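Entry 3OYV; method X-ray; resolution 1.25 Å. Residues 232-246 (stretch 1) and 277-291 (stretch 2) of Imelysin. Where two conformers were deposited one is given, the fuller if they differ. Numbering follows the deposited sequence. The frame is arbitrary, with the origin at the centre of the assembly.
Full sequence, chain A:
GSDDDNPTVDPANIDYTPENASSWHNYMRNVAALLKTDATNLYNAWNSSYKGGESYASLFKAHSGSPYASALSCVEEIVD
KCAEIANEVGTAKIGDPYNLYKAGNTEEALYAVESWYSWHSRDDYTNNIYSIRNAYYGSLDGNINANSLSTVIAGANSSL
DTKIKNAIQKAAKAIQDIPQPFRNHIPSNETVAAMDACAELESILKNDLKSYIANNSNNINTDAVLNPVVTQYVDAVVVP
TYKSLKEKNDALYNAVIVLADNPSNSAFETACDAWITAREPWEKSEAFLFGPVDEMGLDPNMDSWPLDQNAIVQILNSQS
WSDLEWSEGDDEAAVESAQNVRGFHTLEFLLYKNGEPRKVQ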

ATOM      1  N   GLN A 232       8.381   7.591 -18.682  1.00  9.27           N
ATOM      2  CA  GLN A 232       7.425   6.478 -18.767  1.00  9.94           C
ATOM      3  C   GLN A 232       6.962   6.003 -17.395  1.00  9.00           C
ATOM      4  O   GLN A 232       5.782   5.694 -17.177  1.00 10.58           O
ATOM      5  CB  GLN A 232       7.972   5.307 -19.590  1.00  9.91           C
ATOM      6  CG  GLN A 232       7.136   4.066 -19.680  1.00 10.52           C
ATOM      7  CD  GLN A 232       5.856   4.222 -20.437  1.00 10.75           C
ATOM      8  OE1 GLN A 232       5.624   5.207 -21.144  1.00 13.23           O
ATOM      9  NE2 GLN A 232       5.021   3.220 -20.330  1.00 11.28           N
ATOM     10  N   TYR A 233       7.913   5.901 -16.467  1.00  9.76           N
ATOM     11  CA  TYR A 233       7.595   5.469 -15.108  1.00  8.36           C
ATOM     12  C   TYR A 233       6.577   6.395 -14.453  1.00  9.21           C
ATOM     13  O   TYR A 233       5.590   5.970 -13.865  1.00  9.95           O
ATOM     14  CB  TYR A 233       8.884   5.418 -14.314  1.00 10.07           C
ATOM     15  CG  TYR A 233       8.813   5.226 -12.818  1.00  8.52           C
ATOM     16  CD1 TYR A 233       8.787   3.973 -12.234  1.00  9.28           C
ATOM     17  CD2 TYR A 233       8.852   6.337 -11.990  1.00  9.32           C
ATOM     18  CE1 TYR A 233       8.765   3.823 -10.844  1.00 10.02           C
ATOM     19  CE2 TYR A 233       8.882   6.219 -10.608  1.00 10.09           C
ATOM     20  CZ  TYR A 233       8.857   4.950 -10.053  1.00  9.33           C
ATOM     21  OH  TYR A 233       8.924   4.821  -8.681  1.00 11.44           O
ATOM     22  N   VAL A 234       6.811   7.682 -14.582  1.00  8.83           N
ATOM     23  CA  VAL A 234       5.904   8.665 -13.972  1.00  9.44           C
ATOM     24  C   VAL A 234       4.552   8.647 -14.680  1.00 10.07           C
ATOM     25  O   VAL A 234       3.492   8.584 -14.030  1.00 10.14           O
ATOM     26  CB  VAL A 234       6.515  10.070 -14.007  1.00  9.93           C
ATOM     27  CG1 VAL A 234       5.487  11.156 -13.638  1.00 11.71           C
ATOM     28  CG2 VAL A 234       7.769  10.154 -13.084  1.00 11.35           C
ATOM     29  N   ASP A 235       4.560   8.675 -16.008  1.00  9.38           N
ATOM     30  CA  ASP A 235       3.319   8.880 -16.760  1.00  9.28           C
ATOM     31  C   ASP A 235       2.471   7.633 -16.887  1.00 10.55           C
ATOM     32  O   ASP A 235       1.255   7.775 -17.006  1.00 11.70           O
ATOM     33  CB  ASP A 235       3.624   9.455 -18.172  1.00 10.98           C
ATOM     34  CG  ASP A 235       4.097  10.891 -18.159  1.00 13.25           C
ATOM     35  OD1 ASP A 235       3.920  11.567 -17.130  1.00 12.91           O
ATOM     36  OD2 ASP A 235       4.634  11.318 -19.210  1.00 15.34           O
ATOM     37  N   ALA A 236       3.082   6.431 -16.888  1.00  9.48           N
ATOM     38  CA  ALA A 236       2.383   5.170 -17.050  1.00  9.09           C
ATOM     39  C   ALA A 236       2.201   4.379 -15.764  1.00 10.17           C
ATOM     40  O   ALA A 236       1.280   3.590 -15.655  1.00 12.17           O
ATOM     41  CB  ALA A 236       3.066   4.300 -18.135  1.00 12.46           C
ATOM     42  N   VAL A 237       3.093   4.554 -14.806  1.00  9.05           N
ATOM     43  CA  VAL A 237       3.017   3.792 -13.567  1.00  9.11           C
ATOM     44  C   VAL A 237       2.515   4.635 -12.402  1.00  9.25           C
ATOM     45  O   VAL A 237       1.451   4.339 -11.829  1.00 10.12           O
ATOM     46  CB  VAL A 237       4.336   3.062 -13.235  1.00  9.42           C
ATOM     47  CG1 VAL A 237       4.209   2.269 -11.906  1.00 10.99           C
ATOM     48  CG2 VAL A 237       4.707   2.105 -14.388  1.00 10.77           C
ATOM     49  N   VAL A 238       3.274   5.662 -12.026  1.00  8.77           N
ATOM     50  CA  VAL A 238       3.003   6.372 -10.787  1.00  8.73           C
ATOM     51  C   VAL A 238       1.680   7.148 -10.875  1.00  9.61           C
ATOM     52  O   VAL A 238       0.784   6.947 -10.053  1.00  9.40           O
ATOM     53  CB  VAL A 238       4.153   7.315 -10.394  1.00  8.87           C
ATOM     54  CG1 VAL A 238       3.782   8.119  -9.147  1.00 10.97           C
ATOM     55  CG2 VAL A 238       5.445   6.519 -10.124  1.00 11.42           C
ATOM     56  N   VAL A 239       1.567   8.070 -11.834  1.00 10.05           N
ATOM     57  CA  VAL A 239       0.373   8.942 -11.865  1.00  9.37           C
ATOM     58  C   VAL A 239      -0.913   8.142 -12.079  1.00  9.16           C
ATOM     59  O   VAL A 239      -1.892   8.371 -11.367  1.00 10.34           O
ATOM     60  CB  VAL A 239       0.569  10.133 -12.800  1.00  9.76           C
ATOM     61  CG1 VAL A 239      -0.714  10.984 -12.833  1.00 13.22           C
ATOM     62  CG2 VAL A 239       1.757  11.010 -12.357  1.00 12.51           C
ATOM     63  N   PRO A 240      -0.905   7.175 -13.017  1.00  8.96           N
ATOM     64  CA  PRO A 240      -2.126   6.357 -13.160  1.00 10.12           C
ATOM     65  C   PRO A 240      -2.501   5.556 -11.938  1.00  8.28           C
ATOM     66  O   PRO A 240      -3.690   5.334 -11.676  1.00 10.30           O
ATOM     67  CB  PRO A 240      -1.830   5.496 -14.389  1.00 10.39           C
ATOM     68  CG  PRO A 240      -0.845   6.303 -15.205  1.00 11.95           C
ATOM     69  CD  PRO A 240       0.026   6.952 -14.142  1.00  9.88           C
ATOM     70  N   THR A 241      -1.511   5.049 -11.206  1.00  9.21           N
ATOM     71  CA  THR A 241      -1.820   4.346  -9.979  1.00  8.61           C
ATOM     72  C   THR A 241      -2.480   5.278  -8.957  1.00  8.40           C
ATOM     73  O   THR A 241      -3.488   4.890  -8.326  1.00 10.30           O
ATOM     74  CB  THR A 241      -0.561   3.667  -9.381  1.00  8.45           C
ATOM     75  OG1 THR A 241      -0.052   2.742 -10.355  1.00  9.68           O
ATOM     76  CG2 THR A 241      -0.881   2.945  -8.096  1.00  9.61           C
ATOM     77  N   TYR A 242      -1.954   6.492  -8.814  1.00  8.69           N
ATOM     78  CA  TYR A 242      -2.561   7.420  -7.878  1.00  8.82           C
ATOM     79  C   TYR A 242      -3.936   7.928  -8.379  1.00 10.35           C
ATOM     80  O   TYR A 242      -4.811   8.208  -7.561  1.00 10.24           O
ATOM     81  CB  TYR A 242      -1.634   8.554  -7.550  1.00  8.88           C
ATOM     82  CG  TYR A 242      -0.433   8.176  -6.729  1.00  9.87           C
ATOM     83  CD1 TYR A 242      -0.519   7.260  -5.693  1.00 10.09           C
ATOM     84  CD2 TYR A 242       0.774   8.816  -6.938  1.00  9.29           C
ATOM     85  CE1 TYR A 242       0.609   6.942  -4.900  1.00  9.61           C
ATOM     86  CE2 TYR A 242       1.873   8.541  -6.150  1.00  9.58           C
ATOM     87  CZ  TYR A 242       1.796   7.618  -5.127  1.00  9.81           C
ATOM     88  OH  TYR A 242       2.911   7.422  -4.326  1.00 11.33           O
ATOM     89  N   LYS A 243      -4.120   8.035  -9.691  1.00  9.80           N
ATOM     90  CA  LYS A 243      -5.446   8.362 -10.237  0.60 11.21           C
ATOM     91  C   LYS A 243      -6.445   7.281  -9.853  1.00 10.61           C
ATOM     92  O   LYS A 243      -7.561   7.572  -9.405  1.00 10.74           O
ATOM     93  CB  LYS A 243      -5.413   8.509 -11.768  0.60 11.06           C
ATOM     94  CG  LYS A 243      -6.728   9.059 -12.339  0.60 13.11           C
ATOM     95  CD  LYS A 243      -6.652   9.131 -13.867  0.60 17.15           C
ATOM     96  CE  LYS A 243      -7.930   9.702 -14.463  0.60 20.83           C
ATOM     97  NZ  LYS A 243      -7.873   9.892 -15.946  0.60 24.52           N
ATOM     98  N   SER A 244      -6.056   6.035 -10.019  1.00  9.39           N
ATOM     99  CA  SER A 244      -6.923   4.892  -9.676  0.50 10.03           C
ATOM    100  C   SER A 244      -7.241   4.903  -8.181  1.00  9.49           C
ATOM    101  O   SER A 244      -8.373   4.688  -7.770  1.00 10.60           O
ATOM    102  CB  SER A 244      -6.293   3.537 -10.082  0.50  8.72           C
ATOM    103  OG  SER A 244      -7.132   2.436  -9.777  0.50  9.29           O
ATOM    104  N   LEU A 245      -6.213   5.162  -7.368  1.00  9.70           N
ATOM    105  CA  LEU A 245      -6.398   5.230  -5.917  1.00  9.73           C
ATOM    106  C   LEU A 245      -7.408   6.314  -5.552  1.00  9.17           C
ATOM    107  O   LEU A 245      -8.283   6.081  -4.688  1.00 10.38           O
ATOM    108  CB  LEU A 245      -5.054   5.479  -5.240  1.00 11.79           C
ATOM    109  CG  LEU A 245      -5.079   5.658  -3.725  1.00 10.15           C
ATOM    110  CD1 LEU A 245      -5.577   4.389  -3.020  1.00 12.18           C
ATOM    111  CD2 LEU A 245      -3.693   6.071  -3.229  1.00 12.35           C
ATOM    112  N   LYS A 246      -7.272   7.500  -6.137  1.00  9.48           N
ATOM    113  CA  LYS A 246      -8.230   8.563  -5.877  1.00  9.85           C
ATOM    114  C   LYS A 246      -9.652   8.145  -6.261  1.00 10.59           C
ATOM    115  O   LYS A 246     -10.597   8.316  -5.480  1.00 11.08           O
ATOM    116  CB  LYS A 246      -7.776   9.838  -6.598  1.00 10.45           C
ATOM    117  CG  LYS A 246      -8.570  11.093  -6.303  1.00 14.87           C
ATOM    118  CD  LYS A 246      -9.804  11.170  -7.146  1.00 16.09           C
ATOM    119  CE  LYS A 246     -10.534  12.572  -7.052  1.00 19.72           C
ATOM    120  NZ  LYS A 246     -11.223  12.798  -5.711  1.00 17.20           N
ATOM    121  N   THR A 277     -11.110  -3.213  -3.587  1.00  9.89           N
ATOM    122  CA  THR A 277     -10.912  -2.512  -4.865  1.00  9.49           C
ATOM    123  C   THR A 277      -9.972  -1.334  -4.676  1.00  9.35           C
ATOM    124  O   THR A 277      -9.048  -1.120  -5.484  1.00 11.16           O
ATOM    125  CB  THR A 277     -12.268  -2.097  -5.459  1.00 10.01           C
ATOM    126  OG1 THR A 277     -12.993  -3.294  -5.752  1.00 13.11           O
ATOM    127  CG2 THR A 277     -12.113  -1.204  -6.694  1.00 11.61           C
ATOM    128  N   ALA A 278     -10.198  -0.551  -3.626  1.00  9.11           N
ATOM    129  CA  ALA A 278      -9.371   0.626  -3.340  1.00  8.75           C
ATOM    130  C   ALA A 278      -7.951   0.219  -2.871  1.00 10.01           C
ATOM    131  O   ALA A 278      -6.980   0.894  -3.160  1.00  9.84           O
ATOM    132  CB  ALA A 278     -10.060   1.568  -2.303  1.00 10.91           C
ATOM    133  N   ARG A 279      -7.861  -0.897  -2.165  1.00  9.45           N
ATOM    134  CA  ARG A 279      -6.570  -1.384  -1.690  1.00  8.39           C
ATOM    135  C   ARG A 279      -5.621  -1.740  -2.815  1.00 10.06           C
ATOM    136  O   ARG A 279      -4.419  -1.626  -2.643  1.00 10.16           O
ATOM    137  CB  ARG A 279      -6.757  -2.577  -0.770  1.00  8.47           C
ATOM    138  CG  ARG A 279      -7.200  -2.193   0.647  1.00  9.51           C
ATOM    139  CD  ARG A 279      -6.129  -1.430   1.400  1.00 10.08           C
ATOM    140  NE  ARG A 279      -4.925  -2.222   1.599  1.00  8.81           N
ATOM    141  CZ  ARG A 279      -3.910  -1.868   2.369  1.00 11.11           C
ATOM    142  NH1 ARG A 279      -3.893  -0.689   2.961  1.00 11.14           N
ATOM    143  NH2 ARG A 279      -2.891  -2.694   2.551  1.00 12.03           N
ATOM    144  N   GLU A 280      -6.148  -2.182  -3.951  1.00  9.43           N
ATOM    145  CA  GLU A 280      -5.259  -2.659  -5.006  0.60  8.42           C
ATOM    146  C   GLU A 280      -4.285  -1.597  -5.525  1.00  8.64           C
ATOM    147  O   GLU A 280      -3.080  -1.856  -5.516  1.00  9.68           O
ATOM    148  CB  GLU A 280      -6.040  -3.291  -6.139  0.60 10.30           C
ATOM    149  CG  GLU A 280      -5.109  -4.022  -7.106  0.60 15.31           C
ATOM    150  CD  GLU A 280      -5.849  -4.789  -8.162  0.60 23.94           C
ATOM    151  OE1 GLU A 280      -7.084  -4.634  -8.251  0.60 27.42           O
ATOM    152  OE2 GLU A 280      -5.181  -5.546  -8.895  0.60 30.60           O
ATOM    153  N   PRO A 281      -4.765  -0.400  -5.948  1.00  8.49           N
ATOM    154  CA  PRO A 281      -3.792   0.587  -6.378  1.00  8.55           C
ATOM    155  C   PRO A 281      -2.903   1.053  -5.220  1.00  8.69           C
ATOM    156  O   PRO A 281      -1.710   1.344  -5.441  1.00  9.36           O
ATOM    157  CB  PRO A 281      -4.649   1.717  -6.947  1.00 10.61           C
ATOM    158  CG  PRO A 281      -5.982   1.518  -6.309  1.00  8.98           C
ATOM    159  CD  PRO A 281      -6.143   0.064  -6.209  1.00  9.32           C
ATOM    160  N   TRP A 282      -3.431   1.106  -3.998  1.00  9.04           N
ATOM    161  CA  TRP A 282      -2.583   1.454  -2.855  1.00  9.21           C
ATOM    162  C   TRP A 282      -1.423   0.462  -2.701  1.00  9.35           C
ATOM    163  O   TRP A 282      -0.252   0.824  -2.657  1.00  8.93           O
ATOM    164  CB  TRP A 282      -3.366   1.486  -1.534  1.00  9.37           C
ATOM    165  CG  TRP A 282      -2.414   1.718  -0.405  1.00  8.62           C
ATOM    166  CD1 TRP A 282      -1.947   0.786   0.464  1.00 10.72           C
ATOM    167  CD2 TRP A 282      -1.748   2.951  -0.087  1.00  9.79           C
ATOM    168  NE1 TRP A 282      -1.034   1.357   1.307  1.00 11.07           N
ATOM    169  CE2 TRP A 282      -0.872   2.680   0.985  1.00  9.35           C
ATOM    170  CE3 TRP A 282      -1.759   4.231  -0.626  1.00 11.96           C
ATOM    171  CZ2 TRP A 282      -0.073   3.665   1.556  1.00 12.71           C
ATOM    172  CZ3 TRP A 282      -0.980   5.210  -0.038  1.00 13.83           C
ATOM    173  CH2 TRP A 282      -0.130   4.916   1.020  1.00 13.50           C
ATOM    174  N   GLU A 283      -1.777  -0.819  -2.697  1.00  9.28           N
ATOM    175  CA  GLU A 283      -0.774  -1.866  -2.469  1.00  9.30           C
ATOM    176  C   GLU A 283       0.220  -1.898  -3.643  1.00  9.60           C
ATOM    177  O   GLU A 283       1.430  -2.118  -3.450  1.00 10.41           O
ATOM    178  CB  GLU A 283      -1.499  -3.191  -2.252  1.00  9.01           C
ATOM    179  CG  GLU A 283      -2.330  -3.227  -1.002  1.00 10.14           C
ATOM    180  CD  GLU A 283      -3.365  -4.332  -0.916  1.00 10.89           C
ATOM    181  OE1 GLU A 283      -3.710  -4.940  -1.954  1.00 13.28           O
ATOM    182  OE2 GLU A 283      -3.896  -4.487   0.223  1.00 13.00           O
ATOM    183  N   LYS A 284      -0.293  -1.659  -4.850  1.00  9.23           N
ATOM    184  CA  LYS A 284       0.561  -1.600  -6.034  0.70 10.74           C
ATOM    185  C   LYS A 284       1.331  -0.294  -6.178  1.00  9.66           C
ATOM    186  O   LYS A 284       2.083  -0.106  -7.147  1.00  9.38           O
ATOM    187  CB  LYS A 284      -0.259  -1.888  -7.278  0.70 11.14           C
ATOM    188  CG  LYS A 284      -0.761  -3.319  -7.314  0.70 12.26           C
ATOM    189  CD  LYS A 284      -1.474  -3.579  -8.599  0.70 12.55           C
ATOM    190  CE  LYS A 284      -1.749  -5.044  -8.847  0.70 15.48           C
ATOM    191  NZ  LYS A 284      -2.448  -5.236 -10.155  0.70 16.60           N
ATOM    192  N   SER A 285       1.213   0.609  -5.195  1.00  9.29           N
ATOM    193  CA  SER A 285       2.010   1.824  -5.149  1.00  9.09           C
ATOM    194  C   SER A 285       3.145   1.723  -4.169  1.00  9.02           C
ATOM    195  O   SER A 285       3.921   2.662  -4.089  1.00 10.07           O
ATOM    196  CB  SER A 285       1.147   3.049  -4.784  1.00 10.21           C
ATOM    197  OG  SER A 285       0.928   3.185  -3.393  1.00 10.32           O
ATOM    198  N   GLU A 286       3.276   0.632  -3.419  1.00  9.13           N
ATOM    199  CA  GLU A 286       4.220   0.636  -2.297  0.60  9.74           C
ATOM    200  C   GLU A 286       5.690   0.489  -2.673  1.00 11.09           C
ATOM    201  O   GLU A 286       6.532   0.638  -1.809  1.00 11.19           O
ATOM    202  CB  GLU A 286       3.811  -0.342  -1.202  0.60  9.08           C
ATOM    203  CG  GLU A 286       2.472  -0.002  -0.552  0.60 11.36           C
ATOM    204  CD  GLU A 286       2.080  -0.923   0.599  0.60  9.89           C
ATOM    205  OE1 GLU A 286       2.964  -1.409   1.355  0.60 12.64           O
ATOM    206  OE2 GLU A 286       0.883  -1.167   0.752  0.60 12.33           O
ATOM    207  N   ALA A 287       6.008   0.260  -3.956  1.00 10.60           N
ATOM    208  CA  ALA A 287       7.388   0.380  -4.443  1.00 10.48           C
ATOM    209  C   ALA A 287       7.811   1.821  -4.712  1.00 10.52           C
ATOM    210  O   ALA A 287       8.973   2.062  -5.014  1.00 11.14           O
ATOM    211  CB  ALA A 287       7.627  -0.497  -5.691  1.00 10.30           C
ATOM    212  N   PHE A 288       6.882   2.785  -4.604  1.00  9.50           N
ATOM    213  CA  PHE A 288       7.196   4.186  -4.787  1.00  9.81           C
ATOM    214  C   PHE A 288       6.712   5.023  -3.613  1.00  9.83           C
ATOM    215  O   PHE A 288       6.021   6.036  -3.790  1.00 10.33           O
ATOM    216  CB  PHE A 288       6.786   4.772  -6.158  1.00 11.25           C
ATOM    217  CG  PHE A 288       5.472   4.299  -6.724  1.00  9.85           C
ATOM    218  CD1 PHE A 288       5.402   3.140  -7.463  1.00 10.20           C
ATOM    219  CD2 PHE A 288       4.344   5.104  -6.668  1.00 10.17           C
ATOM    220  CE1 PHE A 288       4.227   2.743  -8.095  1.00 11.17           C
ATOM    221  CE2 PHE A 288       3.170   4.737  -7.277  1.00 10.87           C
ATOM    222  CZ  PHE A 288       3.091   3.554  -8.011  1.00 10.85           C
ATOM    223  N   LEU A 289       7.114   4.619  -2.404  1.00  9.91           N
ATOM    224  CA  LEU A 289       6.834   5.399  -1.194  1.00 11.27           C
ATOM    225  C   LEU A 289       7.891   6.493  -1.023  1.00 11.82           C
ATOM    226  O   LEU A 289       8.722   6.467  -0.101  1.00 13.76           O
ATOM    227  CB  LEU A 289       6.740   4.488   0.027  1.00 11.31           C
ATOM    228  CG  LEU A 289       5.579   3.485   0.056  1.00 12.95           C
ATOM    229  CD1 LEU A 289       5.757   2.405   1.141  1.00 14.62           C
ATOM    230  CD2 LEU A 289       4.229   4.212   0.238  1.00 13.66           C
ATOM    231  N   PHE A 290       7.882   7.441  -1.958  1.00 10.80           N
ATOM    232  CA  PHE A 290       8.737   8.604  -1.919  1.00 11.51           C
ATOM    233  C   PHE A 290       7.989   9.803  -2.450  1.00 11.88           C
ATOM    234  O   PHE A 290       6.910   9.674  -3.010  1.00 12.50           O
ATOM    235  CB  PHE A 290      10.052   8.394  -2.709  1.00 12.77           C
ATOM    236  CG  PHE A 290       9.892   8.364  -4.204  1.00 13.15           C
ATOM    237  CD1 PHE A 290       9.658   7.163  -4.871  1.00 15.09           C
ATOM    238  CD2 PHE A 290      10.035   9.512  -4.938  1.00 14.50           C
ATOM    239  CE1 PHE A 290       9.559   7.156  -6.261  1.00 14.40           C
ATOM    240  CE2 PHE A 290       9.912   9.516  -6.312  1.00 16.83           C
ATOM    241  CZ  PHE A 290       9.695   8.342  -6.970  1.00 15.73           C
ATOM    242  N   GLY A 291       8.550  10.990  -2.247  1.00 13.13           N
ATOM    243  CA  GLY A 291       7.885  12.205  -2.659  1.00 12.72           C
ATOM    244  C   GLY A 291       6.672  12.444  -1.785  1.00 12.50           C
ATOM    245  O   GLY A 291       6.702  12.143  -0.585  1.00 12.99           O
TER
HETATM  246  O   HOH W   1      10.016   2.681  -7.477  1.00 12.05           O
HETATM  247  O   HOH W   2       1.667   0.384  -9.857  1.00 12.30           O
HETATM  248  O   HOH W   3       4.276   9.832  -3.617  1.00 11.16           O
HETATM  249  O   HOH W   4       2.922   5.157  -2.944  1.00 11.45           O

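Stretch 1 is helical throughout, while stretch 2 opens with the last part of a helix, through 283, and runs on into turns and loop. The two helices pass nearly antiparallel, at 156°, with axes 8.3 Å apart at closest approach. About 606 Å² is buried, summed over both sides, and no direct hydrogen bond across the contact is clear. The rule is apolar packing, with water carrying the polar links.

At the start of stretch 1, Tyr233 leaves the backbone sideways, yet its long side chain brings the hydroxyl to stretch 2, where OH lies 3.3 Å from Phe288 CB and 3.4 Å from Phe290 CE1. Rim meets rim here: Phe290 CZ sits at the edge of the tyrosine ring, 4.3 Å from Tyr233 CE2. A tyrosine suits this place because its ring packs while its hydroxyl stays satisfied: Tyr233 OH donates to water 1 (2.7 Å), which in turn donates to Ala287 O (2.7 Å).

The next three residues, Val234, Asp235 and Ala236, make no contact. Val237 and Val238 then supply compact branched surfaces to Phe288, the residue with the largest covered area, 116 Å². Val237 CG1 approaches Phe288 CE1 at 3.8 Å. Val238 CG2 lies over one face of the ring, 4.0 Å from its centroid and only 12° off the normal, a CH-pi contact. A pi-type turn spans this segment, and the helix is kinked at Pro240, whose nitrogen has no hydrogen to give to the turn before; Val239 and Pro240 themselves stay out of the contact.

Thr241 points toward stretch 2 and divides its two branches cleanly. The methyl CG2 of Thr241 lies 3.2 Å from Pro281 O and 3.9 Å from Ser285 CB. OG1 donates to Val237 O (2.6 Å) within its own helix and accepts from water 2 (3.0 Å), which also donates to Lys284 O (2.8 Å). Thr241 CB, meanwhile, meets the edge of the Phe288 ring, 3.9 Å from CZ.

Tyr242 repeats the lesson of Tyr233: a sideways start, a reaching end. The edge of Phe288 is turned toward its face, offset, with centroids 5.5 Å apart and planes at 76°. Its hydroxyl gathers two waters. Water 3, 2.9 Å from Tyr242 OH, donates to Phe290 O (2.7 Å); water 4, 2.7 Å from Tyr242 OH, donates to Ser285 OG (2.8 Å). Ser285 OG spends its own proton on Trp282 O (2.7 Å), so the buried serine is doubly engaged.

Near the end, the proline of stretch 2 becomes the packing surface. Ser244 OG is 3.8 Å from Pro281 CG, and Leu245 CA comes equally close to Pro281 CG, at 3.8 Å; this is where the backbones draw nearest, CA to CA 5.3 Å between Leu245 and Pro281. The compact ring permits that approach. Leu245 also sets CD2 against the edge of the Trp282 ring, 3.7 Å from CE3, and CD1 3.8 Å from Ala278 O.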